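Local atomic coordinates of enolase (alpha proteobacterium BAL199, PDB entry 3UGV), a protein that probably catalyses a magnesium-dependent enolase-superfamily reaction that begins by taking a proton from the carbon next to a carboxylate, its exact substrate being uncertain. Residues F[36-41]-F[353-358]; F[131-136]-F[327-332]; F[191-196]-F[214-219]; F[335-340]-F[344-349]. All coordinates share one frame; numbering follows the deposited sequence.

Interaction 1: residues F[36-41]-F[353-358]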
loop_
_atom_site.group_PDB
_atom_site.type_symbol
_atom_site.label_atom_id
_atom_site.label_comp_id
_atom_site.label_asym_id
_atom_site.label_seq_id
_atom_site.Cartn_x
_atom_site.Cartn_y
_atom_site.Cartn_z
ATOM N N ARG F 36 9.810 20.669 -44.426
ATOM C CA ARG F 36 10.485 20.045 -45.555
ATOM C C ARG F 36 11.125 18.731 -45.139
ATOM O O ARG F 36 12.018 18.710 -44.300
ATOM C CB ARG F 36 11.564 20.982 -46.105
ATOM C CG ARG F 36 11.012 22.257 -46.717
ATOM C CD ARG F 36 12.123 23.125 -47.267
ATOM N NE ARG F 36 12.864 23.808 -46.213
ATOM C CZ ARG F 36 14.098 24.280 -46.360
ATOM N NH1 ARG F 36 14.732 24.130 -47.516
ATOM N NH2 ARG F 36 14.703 24.896 -45.351
ATOM N N PRO F 37 10.674 17.622 -45.731
ATOM C CA PRO F 37 11.246 16.323 -45.379
ATOM C C PRO F 37 12.568 16.080 -46.102
ATOM O O PRO F 37 12.677 16.362 -47.291
ATOM C CB PRO F 37 10.182 15.341 -45.878
ATOM C CG PRO F 37 9.581 16.032 -47.056
ATOM C CD PRO F 37 9.597 17.505 -46.730
ATOM N N VAL F 38 13.571 15.587 -45.387
ATOM C CA VAL F 38 14.787 15.147 -46.046
ATOM C C VAL F 38 15.192 13.776 -45.529
ATOM O O VAL F 38 14.626 13.282 -44.559
ATOM C CB VAL F 38 15.947 16.155 -45.902
ATOM C CG1 VAL F 38 15.424 17.572 -46.029
ATOM C CG2 VAL F 38 16.654 15.973 -44.597
ATOM N N LEU F 39 16.157 13.158 -46.201
ATOM C CA LEU F 39 16.588 11.816 -45.863
ATOM C C LEU F 39 18.085 11.753 -46.056
ATOM O O LEU F 39 18.577 11.912 -47.173
ATOM C CB LEU F 39 15.892 10.777 -46.754
ATOM C CG LEU F 39 15.966 9.319 -46.279
ATOM C CD1 LEU F 39 15.034 9.090 -45.093
ATOM C CD2 LEU F 39 15.642 8.330 -47.394
ATOM N N LEU F 40 18.813 11.541 -44.967
ATOM C CA LEU F 40 20.266 11.524 -45.031
ATOM C C LEU F 40 20.777 10.099 -44.973
ATOM O O LEU F 40 20.115 9.216 -44.428
ATOM C CB LEU F 40 20.878 12.338 -43.891
ATOM C CG LEU F 40 20.425 13.788 -43.718
ATOM C CD1 LEU F 40 21.208 14.435 -42.586
ATOM C CD2 LEU F 40 20.577 14.587 -45.013
ATOM N N LYS F 41 21.951 9.879 -45.554
ATOM C CA LYS F 41 22.622 8.596 -45.460
ATOM C C LYS F 41 23.558 8.648 -44.256
ATOM O O LYS F 41 24.499 9.448 -44.239
ATOM C CB LYS F 41 23.411 8.312 -46.738
ATOM C CG LYS F 41 23.363 6.857 -47.171
ATOM C CD LYS F 41 21.935 6.449 -47.504
ATOM C CE LYS F 41 21.862 5.007 -47.982
ATOM N NZ LYS F 41 20.511 4.667 -48.525
ATOM N N ASP F 353 23.980 16.571 -38.286
ATOM C CA ASP F 353 24.995 17.589 -38.614
ATOM C C ASP F 353 25.020 18.050 -40.080
ATOM O O ASP F 353 25.300 19.219 -40.363
ATOM C CB ASP F 353 26.399 17.096 -38.225
ATOM C CG ASP F 353 26.723 17.344 -36.763
ATOM O OD1 ASP F 353 25.797 17.687 -35.994
ATOM O OD2 ASP F 353 27.907 17.191 -36.383
ATOM N N PRO F 354 24.766 17.130 -41.023
ATOM C CA PRO F 354 24.880 17.544 -42.426
ATOM C C PRO F 354 23.957 18.699 -42.821
ATOM O O PRO F 354 24.339 19.481 -43.686
ATOM C CB PRO F 354 24.526 16.272 -43.193
ATOM C CG PRO F 354 24.967 15.167 -42.282
ATOM C CD PRO F 354 24.670 15.664 -40.887
ATOM N N ILE F 355 22.789 18.825 -42.198
ATOM C CA ILE F 355 21.861 19.899 -42.560
ATOM C C ILE F 355 22.076 21.186 -41.759
ATOM O O ILE F 355 21.341 22.152 -41.921
ATOM C CB ILE F 355 20.386 19.452 -42.472
ATOM C CG1 ILE F 355 20.089 18.826 -41.117
ATOM C CG2 ILE F 355 20.064 18.464 -43.576
ATOM C CD1 ILE F 355 19.811 19.827 -40.041
ATOM N N LEU F 356 23.081 21.193 -40.890
ATOM C CA LEU F 356 23.436 22.404 -40.163
ATOM C C LEU F 356 24.701 23.012 -40.753
ATOM O O LEU F 356 25.611 22.292 -41.180
ATOM C CB LEU F 356 23.678 22.119 -38.674
ATOM C CG LEU F 356 22.624 21.419 -37.823
ATOM C CD1 LEU F 356 23.138 21.282 -36.391
ATOM C CD2 LEU F 356 21.319 22.200 -37.864
ATOM N N GLN F 357 24.752 24.339 -40.764
ATOM C CA GLN F 357 25.954 25.054 -41.165
ATOM C C GLN F 357 27.025 24.899 -40.102
ATOM O O GLN F 357 28.191 24.639 -40.409
ATOM C CB GLN F 357 25.637 26.532 -41.387
ATOM C CG GLN F 357 24.835 26.783 -42.652
ATOM C CD GLN F 357 24.690 28.251 -42.976
ATOM O OE1 GLN F 357 25.450 29.089 -42.489
ATOM N NE2 GLN F 357 23.699 28.575 -43.796
ATOM N N GLU F 358 26.611 25.033 -38.848
ATOM C CA GLU F 358 27.533 25.032 -37.732
ATOM C C GLU F 358 26.975 24.237 -36.554
ATOM O O GLU F 358 26.381 24.802 -35.636
ATOM C CB GLU F 358 27.818 26.471 -37.317
ATOM C CG GLU F 358 29.138 26.682 -36.600
ATOM C CD GLU F 358 29.513 28.156 -36.532
ATOM O OE1 GLU F 358 29.686 28.683 -35.412
ATOM O OE2 GLU F 358 29.629 28.787 -37.607
#
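Leu40 meets Pro354 and Ile355 where the first strand of the N-terminal sheet runs past a short 3-10 segment of the C-terminal half of the chain. From CB, which heads toward 353-358, the side chain runs to a CG set anti to the carbonyl carbon (chi1 -54°), and there it forks into two methyls with different partners. Leu40 CD1, extended away from CA, comes over the proline ring, 3.8 Å from Pro354 CB and just as near to CG of that ring. CD2 turns instead to the branch methyl of Ile355, with 4.2 Å between Leu40 CD2 and Ile355 CG2, the two side chains crossing at about a right angle. The same Ile355 CG2 is 4.3 Å from Val38 CG2, two residues back on the same side of the strand, so one methyl serves both. The 3-10 turn that presents proline and isoleucine together is held by Leu356 N bonding to Asp353 O at 3.0 Å. Leu58 of strand 52-65 and Val384 of helix 381-387 also pack on Ile355. The arrangement belongs to the two-domain enolase-superfamily fold, in which the antiparallel sheet of the N-terminal domain packs against the C-terminal barrel domain.

Interaction 2: residues F[131-136]-F[327-332]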
loop_
_atom_site.group_PDB
_atom_site.type_symbol
_atom_site.label_atom_id
_atom_site.label_comp_id
_atom_site.label_asym_id
_atom_site.label_seq_id
_atom_site.Cartn_x
_atom_site.Cartn_y
_atom_site.Cartn_z
ATOM N N VAL F 131 6.339 21.961 -33.709
ATOM C CA VAL F 131 5.907 23.351 -33.734
ATOM C C VAL F 131 6.468 24.030 -32.506
ATOM O O VAL F 131 7.032 25.116 -32.589
ATOM C CB VAL F 131 4.375 23.463 -33.688
ATOM C CG1 VAL F 131 3.952 24.869 -33.317
ATOM C CG2 VAL F 131 3.764 23.022 -35.014
ATOM N N ASP F 132 6.325 23.367 -31.360
ATOM C CA ASP F 132 6.762 23.938 -30.094
ATOM C C ASP F 132 8.231 24.372 -30.126
ATOM O O ASP F 132 8.560 25.491 -29.722
ATOM C CB ASP F 132 6.529 22.946 -28.960
ATOM C CG ASP F 132 6.775 23.553 -27.589
ATOM O OD1 ASP F 132 5.897 24.307 -27.104
ATOM O OD2 ASP F 132 7.837 23.263 -26.986
ATOM N N MET F 133 9.109 23.489 -30.603
ATOM C CA MET F 133 10.534 23.808 -30.670
ATOM C C MET F 133 10.821 25.000 -31.576
ATOM O O MET F 133 11.558 25.906 -31.197
ATOM C CB MET F 133 11.346 22.596 -31.112
ATOM C CG MET F 133 11.406 21.524 -30.056
ATOM S SD MET F 133 12.348 20.110 -30.620
ATOM C CE MET F 133 11.176 19.333 -31.725
ATOM N N ALA F 134 10.243 24.992 -32.774
ATOM C CA ALA F 134 10.386 26.114 -33.698
ATOM C C ALA F 134 9.902 27.423 -33.077
ATOM O O ALA F 134 10.568 28.454 -33.169
ATOM C CB ALA F 134 9.627 25.840 -34.991
ATOM N N VAL F 135 8.737 27.378 -32.448
ATOM C CA VAL F 135 8.140 28.584 -31.892
ATOM C C VAL F 135 8.977 29.152 -30.744
ATOM O O VAL F 135 9.100 30.366 -30.584
ATOM C CB VAL F 135 6.685 28.325 -31.453
ATOM C CG1 VAL F 135 6.194 29.416 -30.527
ATOM C CG2 VAL F 135 5.805 28.232 -32.672
ATOM N N TRP F 136 9.567 28.276 -29.947
ATOM C CA TRP F 136 10.397 28.746 -28.855
ATOM C C TRP F 136 11.668 29.357 -29.425
ATOM O O TRP F 136 12.205 30.310 -28.863
ATOM C CB TRP F 136 10.764 27.606 -27.908
ATOM C CG TRP F 136 9.800 27.375 -26.788
ATOM C CD1 TRP F 136 8.898 26.356 -26.686
ATOM C CD2 TRP F 136 9.655 28.160 -25.596
ATOM N NE1 TRP F 136 8.195 26.462 -25.516
ATOM C CE2 TRP F 136 8.642 27.556 -24.821
ATOM C CE3 TRP F 136 10.279 29.312 -25.109
ATOM C CZ2 TRP F 136 8.240 28.064 -23.584
ATOM C CZ3 TRP F 136 9.875 29.821 -23.874
ATOM C CH2 TRP F 136 8.869 29.195 -23.129
ATOM N N HIS F 327 17.330 12.736 -25.018
ATOM C CA HIS F 327 17.347 11.788 -26.111
ATOM C C HIS F 327 17.171 12.514 -27.432
ATOM O O HIS F 327 16.178 13.214 -27.634
ATOM C CB HIS F 327 16.246 10.762 -25.961
ATOM C CG HIS F 327 16.207 9.777 -27.081
ATOM N ND1 HIS F 327 15.232 9.794 -28.056
ATOM C CD2 HIS F 327 17.035 8.750 -27.390
ATOM C CE1 HIS F 327 15.449 8.808 -28.906
ATOM N NE2 HIS F 327 16.543 8.166 -28.532
ATOM N N LEU F 328 18.145 12.333 -28.318
ATOM C CA LEU F 328 18.215 13.040 -29.591
ATOM C C LEU F 328 18.230 14.573 -29.414
ATOM O O LEU F 328 18.344 15.089 -28.288
ATOM C CB LEU F 328 17.095 12.568 -30.525
ATOM C CG LEU F 328 17.126 11.073 -30.876
ATOM C CD1 LEU F 328 15.941 10.667 -31.759
ATOM C CD2 LEU F 328 18.448 10.709 -31.552
ATOM N N TYR F 329 18.150 15.290 -30.533
ATOM C CA TYR F 329 18.072 16.753 -30.534
ATOM C C TYR F 329 19.110 17.415 -29.647
ATOM O O TYR F 329 18.761 18.128 -28.710
ATOM C CB TYR F 329 16.674 17.217 -30.114
ATOM C CG TYR F 329 15.572 16.497 -30.847
ATOM C CD1 TYR F 329 15.076 16.993 -32.040
ATOM C CD2 TYR F 329 15.041 15.315 -30.352
ATOM C CE1 TYR F 329 14.076 16.340 -32.725
ATOM C CE2 TYR F 329 14.037 14.644 -31.033
ATOM C CZ TYR F 329 13.559 15.163 -32.223
ATOM O OH TYR F 329 12.557 14.520 -32.911
ATOM N N PRO F 330 20.392 17.204 -29.955
ATOM C CA PRO F 330 21.485 17.666 -29.094
ATOM C C PRO F 330 21.458 19.176 -28.909
ATOM O O PRO F 330 21.808 19.665 -27.831
ATOM C CB PRO F 330 22.747 17.229 -29.854
ATOM C CG PRO F 330 22.294 16.134 -30.723
ATOM C CD PRO F 330 20.882 16.439 -31.108
ATOM N N GLU F 331 21.024 19.912 -29.927
ATOM C CA GLU F 331 20.986 21.375 -29.799
ATOM C C GLU F 331 19.933 21.879 -28.802
ATOM O O GLU F 331 20.284 22.563 -27.842
ATOM C CB GLU F 331 20.852 22.067 -31.158
ATOM C CG GLU F 331 21.967 21.708 -32.123
ATOM C CD GLU F 331 21.778 20.328 -32.738
ATOM O OE1 GLU F 331 20.636 19.814 -32.732
ATOM O OE2 GLU F 331 22.771 19.754 -33.222
ATOM N N VAL F 332 18.660 21.553 -29.023
ATOM C CA VAL F 332 17.626 21.890 -28.051
ATOM C C VAL F 332 18.015 21.249 -26.733
ATOM O O VAL F 332 17.902 21.851 -25.658
ATOM C CB VAL F 332 16.233 21.356 -28.443
ATOM C CG1 VAL F 332 15.194 21.837 -27.443
ATOM C CG2 VAL F 332 15.853 21.800 -29.841
#
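The backbones of Met133 and Val332 approach to 7.8 Å between their CA atoms, where the middle of helix 123-142 faces the first turn of helix 330-337. Met133 supplies all of the first helix's share of the contact. Its chain reaches straight out as far as the sulfur and then bends at chi3 (-76°), a turn that leaves Met133 CE 4.3 Å from Tyr329 CE1, oblique to the ring. The sulfur of Met133 itself stands 4.9 Å from the ring centroid of Tyr329 and 31° off the ring normal, an oblique Met-aromatic contact. On its other partner, Met133 SD lies 4.0 Å from Val332 CG2, and the two side chains cross at about a right angle. One thioether thus bridges the N-terminal domain of an enolase-superfamily enzyme and the loop that leads out of its barrel into helix 330-337. Tyr329 sits at the N-cap position of that helix with left-handed backbone angles (48°/62°). Its hydroxyl is hydrogen-bonded to the backbone N of Glu76, also in the N-terminal half, and Phe301 packs on Met133, Tyr329 and Val332 alike. Two residues before Tyr329, His327 ND1 is hydrogen-bonded to Asp300 OD2, a pairing that resembles the His-Asp dyad of mandelate racemase.

Interaction 3: residues F[191-196]-F[214-219]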
loop_
_atom_site.group_PDB
_atom_site.type_symbol
_atom_site.label_atom_id
_atom_site.label_comp_id
_atom_site.label_asym_id
_atom_site.label_seq_id
_atom_site.Cartn_x
_atom_site.Cartn_y
_atom_site.Cartn_z
ATOM N N LYS F 191 33.364 11.071 -22.088
ATOM C CA LYS F 191 33.505 10.322 -20.844
ATOM C C LYS F 191 32.502 9.175 -20.771
ATOM O O LYS F 191 32.476 8.421 -19.792
ATOM C CB LYS F 191 33.343 11.243 -19.641
ATOM C CG LYS F 191 34.311 12.427 -19.593
ATOM C CD LYS F 191 33.835 13.424 -18.505
ATOM C CE LYS F 191 34.891 14.454 -18.092
ATOM N NZ LYS F 191 35.246 15.448 -19.145
ATOM N N GLY F 192 31.673 9.046 -21.806
ATOM C CA GLY F 192 30.708 7.964 -21.859
ATOM C C GLY F 192 30.344 7.635 -23.295
ATOM O O GLY F 192 30.388 8.493 -24.167
ATOM N N LEU F 193 29.993 6.379 -23.532
ATOM C CA LEU F 193 29.652 5.886 -24.863
ATOM C C LEU F 193 28.357 5.109 -24.696
ATOM O O LEU F 193 28.195 4.419 -23.698
ATOM C CB LEU F 193 30.743 4.921 -25.357
ATOM C CG LEU F 193 32.152 5.487 -25.530
ATOM C CD1 LEU F 193 33.124 4.388 -25.890
ATOM C CD2 LEU F 193 32.155 6.556 -26.613
ATOM N N LYS F 194 27.434 5.207 -25.644
ATOM C CA LYS F 194 26.308 4.279 -25.643
ATOM C C LYS F 194 26.667 2.984 -26.360
ATOM O O LYS F 194 27.094 2.994 -27.511
ATOM C CB LYS F 194 25.051 4.880 -26.272
ATOM C CG LYS F 194 23.902 3.861 -26.327
ATOM C CD LYS F 194 22.568 4.532 -26.416
ATOM C CE LYS F 194 22.146 5.060 -25.068
ATOM N NZ LYS F 194 20.986 5.968 -25.233
ATOM N N LEU F 195 26.458 1.866 -25.678
ATOM C CA LEU F 195 26.750 0.557 -26.232
ATOM C C LEU F 195 25.436 -0.215 -26.441
ATOM O O LEU F 195 24.663 -0.403 -25.501
ATOM C CB LEU F 195 27.685 -0.198 -25.277
ATOM C CG LEU F 195 28.041 -1.632 -25.635
ATOM C CD1 LEU F 195 28.837 -1.624 -26.913
ATOM C CD2 LEU F 195 28.812 -2.299 -24.517
ATOM N N ARG F 196 25.167 -0.652 -27.670
ATOM C CA ARG F 196 23.938 -1.403 -27.915
ATOM C C ARG F 196 24.134 -2.890 -27.629
ATOM O O ARG F 196 25.181 -3.468 -27.934
ATOM C CB ARG F 196 23.420 -1.194 -29.338
ATOM C CG ARG F 196 22.613 0.088 -29.539
ATOM C CD ARG F 196 23.474 1.343 -29.733
ATOM N NE ARG F 196 22.644 2.549 -29.809
ATOM C CZ ARG F 196 23.063 3.734 -30.255
ATOM N NH1 ARG F 196 24.314 3.873 -30.673
ATOM N NH2 ARG F 196 22.232 4.781 -30.291
ATOM N N ASP F 214 38.523 -2.821 -22.691
ATOM C CA ASP F 214 39.937 -3.118 -22.903
ATOM C C ASP F 214 40.532 -2.057 -23.827
ATOM O O ASP F 214 41.715 -1.711 -23.726
ATOM C CB ASP F 214 40.146 -4.525 -23.494
ATOM C CG ASP F 214 39.860 -5.659 -22.481
ATOM O OD1 ASP F 214 39.817 -5.389 -21.250
ATOM O OD2 ASP F 214 39.682 -6.827 -22.926
ATOM N N ALA F 215 39.695 -1.528 -24.713
ATOM C CA ALA F 215 40.131 -0.533 -25.691
ATOM C C ALA F 215 40.131 0.919 -25.202
ATOM O O ALA F 215 40.982 1.705 -25.624
ATOM C CB ALA F 215 39.280 -0.648 -26.949
ATOM N N VAL F 216 39.185 1.297 -24.339
ATOM C CA VAL F 216 39.065 2.711 -23.942
ATOM C C VAL F 216 39.117 2.976 -22.442
ATOM O O VAL F 216 39.066 4.133 -22.016
ATOM C CB VAL F 216 37.781 3.358 -24.464
ATOM C CG1 VAL F 216 37.688 3.228 -25.955
ATOM C CG2 VAL F 216 36.552 2.726 -23.782
ATOM N N GLY F 217 39.188 1.917 -21.645
ATOM C CA GLY F 217 39.320 2.052 -20.200
ATOM C C GLY F 217 38.024 2.264 -19.433
ATOM O O GLY F 217 37.077 2.868 -19.942
ATOM N N ARG F 218 37.986 1.782 -18.194
ATOM C CA ARG F 218 36.788 1.912 -17.363
ATOM C C ARG F 218 36.598 3.330 -16.827
ATOM O O ARG F 218 35.612 3.629 -16.168
ATOM C CB ARG F 218 36.768 0.867 -16.241
ATOM C CG ARG F 218 36.306 -0.510 -16.724
ATOM C CD ARG F 218 36.537 -1.576 -15.678
ATOM N NE ARG F 218 35.911 -2.853 -16.029
ATOM C CZ ARG F 218 36.333 -3.664 -17.002
ATOM N NH1 ARG F 218 37.378 -3.330 -17.760
ATOM N NH2 ARG F 218 35.703 -4.815 -17.227
ATOM N N ASP F 219 37.551 4.203 -17.116
ATOM C CA ASP F 219 37.329 5.620 -16.913
ATOM C C ASP F 219 36.261 6.169 -17.877
ATOM O O ASP F 219 35.833 7.317 -17.759
ATOM C CB ASP F 219 38.615 6.379 -17.133
ATOM C CG ASP F 219 38.520 7.796 -16.646
ATOM O OD1 ASP F 219 38.482 7.969 -15.406
ATOM O OD2 ASP F 219 38.472 8.725 -17.489
#
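Leu193 and Val216 make the apolar part of this contact, a single approach of methyls in which Leu193 CD1 stands 4.4 Å from Val216 CG2. The leucine stretches away from the strand, CD1 continuing outward from CA (chi2 175°), so that its far methyl is the one offered to the last turn of helix 202-216. A second approach is made by backbone alone: Lys191 O and Asp219 O lie 4.1 Å apart, two acceptors that are neighbours without being bonded. Here the CA atoms of Lys191 and Asp219 come to 7.2 Å, while the short runs 191-193 and 216-219 head 128° apart.

Farther out, the leucine is also packed by Ala178 and Leu181 of helix 171-183 and by Leu222 of strand 221-225. The chain leaves the helix at Gly217, whose positive phi (84°) turns it back toward the sheet, and Val216 O is hydrogen-bonded to Thr220 OG1 across that turn. Beyond it strand 221-225 runs parallel to 192-196, with backbone bonds from Lys191 and Leu193 to Ala221, which completes a beta-alpha-beta crossover of the barrel. On the barrel-inward side of strand 192-196, Lys194 forms a salt bridge to Glu251, a magnesium ligand.

Dispersion between methyls has little directional demand, and two carbonyl oxygens side by side add no attraction of their own. The contact itself is thus weakly directional; the directional bonds nearby are those of the strand pair and of Val216 O with Thr220 OG1.

Interaction 4: residues F[335-340]-F[344-349]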
loop_
_atom_site.group_PDB
_atom_site.type_symbol
_atom_site.label_atom_id
_atom_site.label_comp_id
_atom_site.label_asym_id
_atom_site.label_seq_id
_atom_site.Cartn_x
_atom_site.Cartn_y
_atom_site.Cartn_z
ATOM N N HIS F 335 20.533 23.253 -24.759
ATOM C CA HIS F 335 19.894 24.462 -24.232
ATOM C C HIS F 335 19.096 24.199 -22.957
ATOM O O HIS F 335 19.344 24.850 -21.945
ATOM C CB HIS F 335 19.026 25.159 -25.288
ATOM C CG HIS F 335 19.806 26.030 -26.224
ATOM N ND1 HIS F 335 20.102 27.349 -25.943
ATOM C CD2 HIS F 335 20.357 25.769 -27.434
ATOM C CE1 HIS F 335 20.799 27.863 -26.940
ATOM N NE2 HIS F 335 20.969 26.925 -27.856
ATOM N N VAL F 336 18.162 23.242 -22.994
ATOM C CA VAL F 336 17.308 22.992 -21.824
ATOM C C VAL F 336 18.071 22.334 -20.685
ATOM O O VAL F 336 17.711 22.512 -19.523
ATOM C CB VAL F 336 16.038 22.138 -22.136
ATOM C CG1 VAL F 336 15.143 22.850 -23.118
ATOM C CG2 VAL F 336 16.423 20.761 -22.661
ATOM N N MET F 337 19.119 21.576 -21.007
ATOM C CA MET F 337 19.941 20.955 -19.954
ATOM C C MET F 337 20.639 22.003 -19.105
ATOM O O MET F 337 20.953 21.756 -17.937
ATOM C CB MET F 337 20.965 19.961 -20.522
ATOM C CG MET F 337 20.348 18.681 -21.047
ATOM S SD MET F 337 19.848 17.589 -19.711
ATOM C CE MET F 337 21.418 16.793 -19.345
ATOM N N ARG F 338 20.868 23.176 -19.696
ATOM C CA ARG F 338 21.476 24.301 -18.983
ATOM C C ARG F 338 20.566 24.838 -17.882
ATOM O O ARG F 338 21.040 25.467 -16.948
ATOM C CB ARG F 338 21.855 25.434 -19.948
ATOM C CG ARG F 338 23.048 25.127 -20.857
ATOM C CD ARG F 338 24.347 24.989 -20.074
ATOM N NE ARG F 338 24.668 26.206 -19.331
ATOM C CZ ARG F 338 25.778 26.379 -18.608
ATOM N NH1 ARG F 338 26.690 25.417 -18.527
ATOM N NH2 ARG F 338 25.986 27.523 -17.965
ATOM N N VAL F 339 19.263 24.596 -17.987
ATOM C CA VAL F 339 18.344 25.039 -16.941
ATOM C C VAL F 339 17.571 23.885 -16.326
ATOM O O VAL F 339 16.560 24.100 -15.668
ATOM C CB VAL F 339 17.337 26.064 -17.459
ATOM C CG1 VAL F 339 18.067 27.290 -17.960
ATOM C CG2 VAL F 339 16.488 25.451 -18.571
ATOM N N THR F 340 18.044 22.663 -16.540
ATOM C CA THR F 340 17.369 21.493 -15.978
ATOM C C THR F 340 17.984 21.097 -14.635
ATOM O O THR F 340 19.170 20.748 -14.533
ATOM C CB THR F 340 17.387 20.316 -16.953
ATOM O OG1 THR F 340 16.638 20.667 -18.123
ATOM C CG2 THR F 340 16.790 19.075 -16.303
ATOM N N HIS F 344 21.574 15.392 -16.114
ATOM C CA HIS F 344 22.470 14.276 -15.881
ATOM C C HIS F 344 23.423 14.132 -17.073
ATOM O O HIS F 344 24.544 14.646 -17.037
ATOM C CB HIS F 344 21.656 13.000 -15.591
ATOM C CG HIS F 344 22.479 11.853 -15.095
ATOM N ND1 HIS F 344 22.049 10.544 -15.176
ATOM C CD2 HIS F 344 23.711 11.815 -14.525
ATOM C CE1 HIS F 344 22.978 9.749 -14.672
ATOM N NE2 HIS F 344 24.003 10.493 -14.284
ATOM N N TRP F 345 22.981 13.460 -18.131
ATOM C CA TRP F 345 23.800 13.325 -19.341
ATOM C C TRP F 345 23.058 13.833 -20.565
ATOM O O TRP F 345 21.827 13.710 -20.665
ATOM C CB TRP F 345 24.158 11.862 -19.622
ATOM C CG TRP F 345 25.137 11.198 -18.693
ATOM C CD1 TRP F 345 24.843 10.523 -17.544
ATOM C CD2 TRP F 345 26.556 11.074 -18.879
ATOM N NE1 TRP F 345 25.985 10.000 -16.997
ATOM C CE2 TRP F 345 27.054 10.326 -17.792
ATOM C CE3 TRP F 345 27.457 11.540 -19.846
ATOM C CZ2 TRP F 345 28.420 10.027 -17.645
ATOM C CZ3 TRP F 345 28.814 11.236 -19.702
ATOM C CH2 TRP F 345 29.276 10.483 -18.615
ATOM N N LEU F 346 23.817 14.370 -21.514
ATOM C CA LEU F 346 23.282 14.744 -22.817
ATOM C C LEU F 346 23.635 13.675 -23.848
ATOM O O LEU F 346 24.804 13.337 -24.018
ATOM C CB LEU F 346 23.864 16.083 -23.260
ATOM C CG LEU F 346 23.300 16.536 -24.607
ATOM C CD1 LEU F 346 22.721 17.927 -24.520
ATOM C CD2 LEU F 346 24.341 16.442 -25.696
ATOM N N GLU F 347 22.640 13.130 -24.537
ATOM C CA GLU F 347 22.945 12.159 -25.575
ATOM C C GLU F 347 23.414 12.887 -26.820
ATOM O O GLU F 347 22.698 13.740 -27.338
ATOM C CB GLU F 347 21.728 11.306 -25.922
ATOM C CG GLU F 347 22.044 10.224 -26.945
ATOM C CD GLU F 347 20.818 9.434 -27.364
ATOM O OE1 GLU F 347 20.804 8.189 -27.189
ATOM O OE2 GLU F 347 19.865 10.063 -27.866
ATOM N N TRP F 348 24.604 12.547 -27.314
ATOM C CA TRP F 348 25.124 13.213 -28.499
ATOM C C TRP F 348 25.267 12.267 -29.674
ATOM O O TRP F 348 25.734 11.139 -29.525
ATOM C CB TRP F 348 26.458 13.913 -28.209
ATOM C CG TRP F 348 27.062 14.645 -29.401
ATOM C CD1 TRP F 348 26.862 15.957 -29.746
ATOM C CD2 TRP F 348 27.956 14.105 -30.394
ATOM N NE1 TRP F 348 27.578 16.264 -30.884
ATOM C CE2 TRP F 348 28.256 15.148 -31.301
ATOM C CE3 TRP F 348 28.534 12.849 -30.602
ATOM C CZ2 TRP F 348 29.101 14.966 -32.399
ATOM C CZ3 TRP F 348 29.384 12.674 -31.694
ATOM C CH2 TRP F 348 29.650 13.724 -32.579
ATOM N N GLN F 349 24.859 12.746 -30.845
ATOM C CA GLN F 349 25.083 12.044 -32.105
ATOM C C GLN F 349 25.187 13.103 -33.195
ATOM O O GLN F 349 24.722 14.224 -33.011
ATOM C CB GLN F 349 23.950 11.056 -32.399
ATOM C CG GLN F 349 22.643 11.710 -32.824
ATOM C CD GLN F 349 21.879 12.335 -31.672
ATOM O OE1 GLN F 349 21.920 11.851 -30.531
ATOM N NE2 GLN F 349 21.172 13.419 -31.964
#
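The step from the last barrel helix, 330-337, to the barrel-closing strand 346-348 is bridged by Met337, which bends back over residues 344-346. Successive turns at chi2 (-75°) and chi3 (-83°) give its side chain the shape of a hook, and the terminal methyl lands on backbone polar atoms more than on side chains. Met337 CE is 3.4 Å from Trp345 O and 3.5 Å from His344 N, ordinary van der Waals contacts that set the methyl directly on the main chain. Nearer the root of the hook, Met337 CG lies 4.3 Å from Leu346 CD1, the apolar pair of the interface.

Residues 336-340 are tied together by Thr340, whose OG1 donates to Val336 O over 2.6 Å. It comes in 53° above the carbonyl plane, while Val339 N bonds to the same oxygen from the opposite face, so two donors grip one carbonyl. Trp310 NE1 is hydrogen-bonded to the same threonine hydroxyl. The CB of Trp345 points away from 335-340, its indole NE1 is hydrogen-bonded to Glu248 OE2, and its backbone N is held by Ser325 OG. Around the hook, Trp310 of helix 306-320 and Val158 of strand 157-162 also pack on Met337; that strand runs parallel to 346-348, and its Ala160 packs on Leu346.

Interactions 2 and 4 share helix 330-337, with centres 12 Å apart, and are tied by a probable hydrogen bond of 2.9 Å from Leu328 N to Glu347 OE2. The other oxygen of that carboxylate reaches interaction 3, where Lys194 NZ stands 3.0 Å from Glu347 OE1 in a salt bridge. Through Lys194 the link continues to the magnesium ligands Asp225, Glu251 and Glu277. The packed side chains themselves lie farther off: those of Tyr329 and Leu193 are about 12 and 13 Å from a bound magnesium ion. Interaction 1 has its centre 15 Å from that of interaction 2 and 28 Å from that of interaction 3; it touches interaction 2 where Leu356 CD1 and Glu331 OE2 lie 3.5 Å apart.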